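Local coordinates for protein activating signal cointegrator 1 complex subunit 2 (Homo sapiens, PDB 6YXQ) that binds K63-linked polyubiquitin chains and recruits ASCC3 and ALKBH3 to sites of DNA alkylation damage, and also takes part in rescuing stalled ribosomes, at residues K93-Y101 and L123-M134. Sequence-based numbering, arbitrary orientation.
Sequences KCLDSYLRY and LHRSVFLTFLRM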
loop_
_atom_site.group_PDB
_atom_site.type_symbol
_atom_site.label_atom_id
_atom_site.label_comp_id
_atom_site.label_asym_id
_atom_site.label_seq_id
_atom_site.Cartn_x
_atom_site.Cartn_y
_atom_site.Cartn_z
ATOM N N LYS B 93 6.797 4.259 -10.563
ATOM C CA LYS B 93 7.633 3.133 -10.160
ATOM C C LYS B 93 7.878 3.141 -8.659
ATOM O O LYS B 93 7.956 2.080 -8.033
ATOM C CB LYS B 93 8.946 3.154 -10.941
ATOM C CG LYS B 93 8.738 3.269 -12.444
ATOM C CD LYS B 93 9.811 2.540 -13.215
ATOM C CE LYS B 93 11.139 2.584 -12.483
ATOM N NZ LYS B 93 12.270 2.266 -13.398
ATOM N N CYS B 94 7.961 4.331 -8.059
ATOM C CA CYS B 94 8.080 4.424 -6.607
ATOM C C CYS B 94 6.835 3.874 -5.919
ATOM O O CYS B 94 6.932 3.119 -4.937
ATOM C CB CYS B 94 8.332 5.881 -6.205
ATOM S SG CYS B 94 8.134 6.281 -4.441
ATOM N N LEU B 95 5.652 4.235 -6.426
ATOM C CA LEU B 95 4.422 3.740 -5.815
ATOM C C LEU B 95 4.277 2.232 -6.002
ATOM O O LEU B 95 3.851 1.521 -5.079
ATOM C CB LEU B 95 3.218 4.480 -6.392
ATOM C CG LEU B 95 3.088 5.954 -5.999
ATOM C CD1 LEU B 95 2.303 6.734 -7.042
ATOM C CD2 LEU B 95 2.431 6.086 -4.636
ATOM N N ASP B 96 4.624 1.727 -7.191
ATOM C CA ASP B 96 4.661 0.285 -7.406
ATOM C C ASP B 96 5.605 -0.390 -6.420
ATOM O O ASP B 96 5.289 -1.457 -5.883
ATOM C CB ASP B 96 5.080 -0.019 -8.846
ATOM C CG ASP B 96 4.794 -1.452 -9.252
ATOM O OD1 ASP B 96 5.281 -2.378 -8.570
ATOM O OD2 ASP B 96 4.081 -1.653 -10.258
ATOM N N SER B 97 6.770 0.220 -6.170
ATOM C CA SER B 97 7.728 -0.336 -5.219
ATOM C C SER B 97 7.109 -0.462 -3.839
ATOM O O SER B 97 7.205 -1.515 -3.189
ATOM C CB SER B 97 8.968 0.553 -5.142
ATOM O OG SER B 97 9.275 1.105 -6.405
ATOM N N TYR B 98 6.485 0.619 -3.365
ATOM C CA TYR B 98 5.869 0.579 -2.043
ATOM C C TYR B 98 4.795 -0.500 -1.982
ATOM O O TYR B 98 4.808 -1.350 -1.088
ATOM C CB TYR B 98 5.289 1.944 -1.663
ATOM C CG TYR B 98 4.582 1.940 -0.320
ATOM C CD1 TYR B 98 5.291 2.114 0.865
ATOM C CD2 TYR B 98 3.208 1.747 -0.236
ATOM C CE1 TYR B 98 4.646 2.101 2.101
ATOM C CE2 TYR B 98 2.558 1.732 0.994
ATOM C CZ TYR B 98 3.279 1.910 2.157
ATOM O OH TYR B 98 2.632 1.896 3.373
ATOM N N LEU B 99 3.865 -0.498 -2.940
ATOM C CA LEU B 99 2.785 -1.483 -2.909
ATOM C C LEU B 99 3.328 -2.909 -2.939
ATOM O O LEU B 99 2.841 -3.787 -2.215
ATOM C CB LEU B 99 1.832 -1.252 -4.079
ATOM C CG LEU B 99 0.913 -0.032 -3.995
ATOM C CD1 LEU B 99 0.034 0.049 -5.234
ATOM C CD2 LEU B 99 0.071 -0.067 -2.732
ATOM N N ARG B 100 4.352 -3.157 -3.758
ATOM C CA ARG B 100 4.880 -4.507 -3.899
ATOM C C ARG B 100 5.582 -4.972 -2.632
ATOM O O ARG B 100 5.462 -6.142 -2.253
ATOM C CB ARG B 100 5.836 -4.570 -5.091
ATOM C CG ARG B 100 6.591 -5.889 -5.215
ATOM C CD ARG B 100 7.389 -5.952 -6.519
ATOM N NE ARG B 100 7.881 -7.300 -6.800
ATOM C CZ ARG B 100 8.511 -7.650 -7.917
ATOM N NH1 ARG B 100 8.729 -6.750 -8.866
ATOM N NH2 ARG B 100 8.922 -8.900 -8.085
ATOM N N TYR B 101 6.318 -4.078 -1.956
ATOM C CA TYR B 101 7.237 -4.525 -0.916
ATOM C C TYR B 101 6.841 -4.157 0.508
ATOM O O TYR B 101 7.431 -4.707 1.443
ATOM C CB TYR B 101 8.649 -3.998 -1.202
ATOM C CG TYR B 101 9.282 -4.633 -2.423
ATOM C CD1 TYR B 101 9.562 -5.996 -2.457
ATOM C CD2 TYR B 101 9.596 -3.875 -3.539
ATOM C CE1 TYR B 101 10.138 -6.585 -3.576
ATOM C CE2 TYR B 101 10.174 -4.454 -4.660
ATOM C CZ TYR B 101 10.442 -5.806 -4.674
ATOM O OH TYR B 101 11.017 -6.368 -5.792
ATOM N N LEU B 123 4.023 7.007 5.521
ATOM C CA LEU B 123 4.015 6.488 4.155
ATOM C C LEU B 123 2.682 5.841 3.813
ATOM O O LEU B 123 2.150 6.042 2.715
ATOM C CB LEU B 123 5.154 5.489 3.971
ATOM C CG LEU B 123 6.525 6.117 3.734
ATOM C CD1 LEU B 123 7.601 5.048 3.697
ATOM C CD2 LEU B 123 6.540 6.949 2.452
ATOM N N HIS B 124 2.135 5.053 4.742
ATOM C CA HIS B 124 0.853 4.390 4.530
ATOM C C HIS B 124 -0.239 5.403 4.193
ATOM O O HIS B 124 -0.919 5.295 3.157
ATOM C CB HIS B 124 0.508 3.590 5.789
ATOM C CG HIS B 124 -0.660 2.663 5.642
ATOM N ND1 HIS B 124 -1.921 2.983 6.097
ATOM C CD2 HIS B 124 -0.752 1.412 5.132
ATOM C CE1 HIS B 124 -2.743 1.979 5.858
ATOM N NE2 HIS B 124 -2.059 1.011 5.276
ATOM N N ARG B 125 -0.399 6.416 5.046
ATOM C CA ARG B 125 -1.443 7.412 4.820
ATOM C C ARG B 125 -1.220 8.152 3.507
ATOM O O ARG B 125 -2.158 8.360 2.724
ATOM C CB ARG B 125 -1.491 8.399 5.987
ATOM C CG ARG B 125 -2.614 9.410 5.881
ATOM C CD ARG B 125 -2.850 10.153 7.189
ATOM N NE ARG B 125 -4.088 10.925 7.128
ATOM C CZ ARG B 125 -4.145 12.247 7.009
ATOM N NH1 ARG B 125 -3.028 12.959 6.956
ATOM N NH2 ARG B 125 -5.321 12.856 6.949
ATOM N N SER B 126 0.022 8.553 3.243
ATOM C CA SER B 126 0.272 9.365 2.061
ATOM C C SER B 126 0.012 8.578 0.784
ATOM O O SER B 126 -0.560 9.113 -0.176
ATOM C CB SER B 126 1.702 9.895 2.084
ATOM O OG SER B 126 2.095 10.261 0.781
ATOM N N VAL B 127 0.417 7.306 0.756
ATOM C CA VAL B 127 0.191 6.479 -0.425
ATOM C C VAL B 127 -1.299 6.279 -0.663
ATOM O O VAL B 127 -1.782 6.375 -1.802
ATOM C CB VAL B 127 0.920 5.135 -0.278
ATOM C CG1 VAL B 127 0.408 4.154 -1.315
ATOM C CG2 VAL B 127 2.423 5.331 -0.392
ATOM N N PHE B 128 -2.055 5.992 0.402
ATOM C CA PHE B 128 -3.495 5.852 0.217
ATOM C C PHE B 128 -4.109 7.129 -0.344
ATOM O O PHE B 128 -4.972 7.072 -1.230
ATOM C CB PHE B 128 -4.179 5.476 1.525
ATOM C CG PHE B 128 -5.663 5.368 1.404
ATOM C CD1 PHE B 128 -6.236 4.286 0.763
ATOM C CD2 PHE B 128 -6.491 6.360 1.905
ATOM C CE1 PHE B 128 -7.616 4.185 0.638
ATOM C CE2 PHE B 128 -7.870 6.265 1.782
ATOM C CZ PHE B 128 -8.432 5.177 1.148
ATOM N N LEU B 129 -3.673 8.294 0.148
ATOM C CA LEU B 129 -4.275 9.540 -0.328
ATOM C C LEU B 129 -3.907 9.822 -1.780
ATOM O O LEU B 129 -4.739 10.317 -2.553
ATOM C CB LEU B 129 -3.872 10.708 0.571
ATOM C CG LEU B 129 -4.302 10.569 2.029
ATOM C CD1 LEU B 129 -3.300 11.240 2.932
ATOM C CD2 LEU B 129 -5.696 11.128 2.251
ATOM N N THR B 130 -2.667 9.516 -2.170
ATOM C CA THR B 130 -2.273 9.647 -3.571
ATOM C C THR B 130 -3.147 8.781 -4.473
ATOM O O THR B 130 -3.637 9.231 -5.523
ATOM C CB THR B 130 -0.804 9.266 -3.725
ATOM O OG1 THR B 130 -0.020 10.026 -2.799
ATOM C CG2 THR B 130 -0.330 9.533 -5.139
ATOM N N PHE B 131 -3.353 7.524 -4.080
ATOM C CA PHE B 131 -4.170 6.662 -4.925
ATOM C C PHE B 131 -5.622 7.119 -4.950
ATOM O O PHE B 131 -6.288 6.981 -5.981
ATOM C CB PHE B 131 -4.029 5.206 -4.484
ATOM C CG PHE B 131 -2.846 4.534 -5.100
ATOM C CD1 PHE B 131 -2.890 4.114 -6.421
ATOM C CD2 PHE B 131 -1.663 4.388 -4.392
ATOM C CE1 PHE B 131 -1.784 3.522 -7.015
ATOM C CE2 PHE B 131 -0.549 3.798 -4.982
ATOM C CZ PHE B 131 -0.611 3.363 -6.294
ATOM N N LEU B 132 -6.118 7.695 -3.853
ATOM C CA LEU B 132 -7.443 8.312 -3.879
ATOM C C LEU B 132 -7.504 9.435 -4.906
ATOM O O LEU B 132 -8.464 9.535 -5.687
ATOM C CB LEU B 132 -7.797 8.852 -2.497
ATOM C CG LEU B 132 -9.273 8.848 -2.105
ATOM C CD1 LEU B 132 -9.371 9.244 -0.659
ATOM C CD2 LEU B 132 -10.119 9.773 -2.961
ATOM N N ARG B 133 -6.503 10.316 -4.890
ATOM C CA ARG B 133 -6.499 11.426 -5.835
ATOM C C ARG B 133 -6.553 10.924 -7.267
ATOM O O ARG B 133 -7.296 11.466 -8.094
ATOM C CB ARG B 133 -5.269 12.309 -5.629
ATOM C CG ARG B 133 -5.496 13.725 -6.105
ATOM C CD ARG B 133 -4.414 14.672 -5.644
ATOM N NE ARG B 133 -4.747 16.042 -6.013
ATOM C CZ ARG B 133 -3.905 17.064 -5.934
ATOM N NH1 ARG B 133 -2.668 16.870 -5.495
ATOM N NH2 ARG B 133 -4.301 18.276 -6.293
HETATM N N MSE B 134 -5.789 9.882 -7.572
HETATM C CA MSE B 134 -5.761 9.383 -8.946
HETATM C C MSE B 134 -7.001 8.576 -9.322
HETATM O O MSE B 134 -7.368 8.500 -10.493
HETATM C CB MSE B 134 -4.517 8.544 -9.180
HETATM C CG MSE B 134 -3.232 9.300 -8.992
HETATM SE SE MSE B 134 -1.715 8.211 -9.542
HETATM C CE MSE B 134 -1.494 7.112 -7.979
#
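Leu95 enters helix 123-134 as a knob into a hole formed by Val127, Thr130, Phe131 and Met134, part of a helix-helix packing in the mainly helical N-terminal part of ASCC2 that binds ASCC3. The axes of segments 93-101 and 123-134 cross at -124°, with a closest approach of 11.5 Å. From its root outward, Leu95 first lays CB near CZ of the Phe131 ring, at 4.0 Å. Its branches then part: CD2 lies 3.8 Å from Phe131 CE2, while CD1 meets the selenomethionine methyl Met134 CE tip to tip and also nears Thr130 CG2. From the next turn, Leu99 CD1 comes to 3.5 Å from Phe131 CZ; Leu99 also packs on helix 162-172.

Tyr98 projects with CG anti to the backbone N (chi1 177°), which swings its ring across Val127. There CG2 makes a CH-pi contact over one face, 4.0 Å from the ring centroid and displaced toward the rim, while Leu123 CB approaches CE1. The same ring meets Tyr44 edge-to-face. An alanine at Tyr98 would remove the ring and is likely to leave Val127 CG2 without its aromatic cover and a gap beside Leu123. Beyond the ring, Tyr98 OH ends over the backbone of the other helix, 3.3 Å from His124 CA and near the edge of the imidazole.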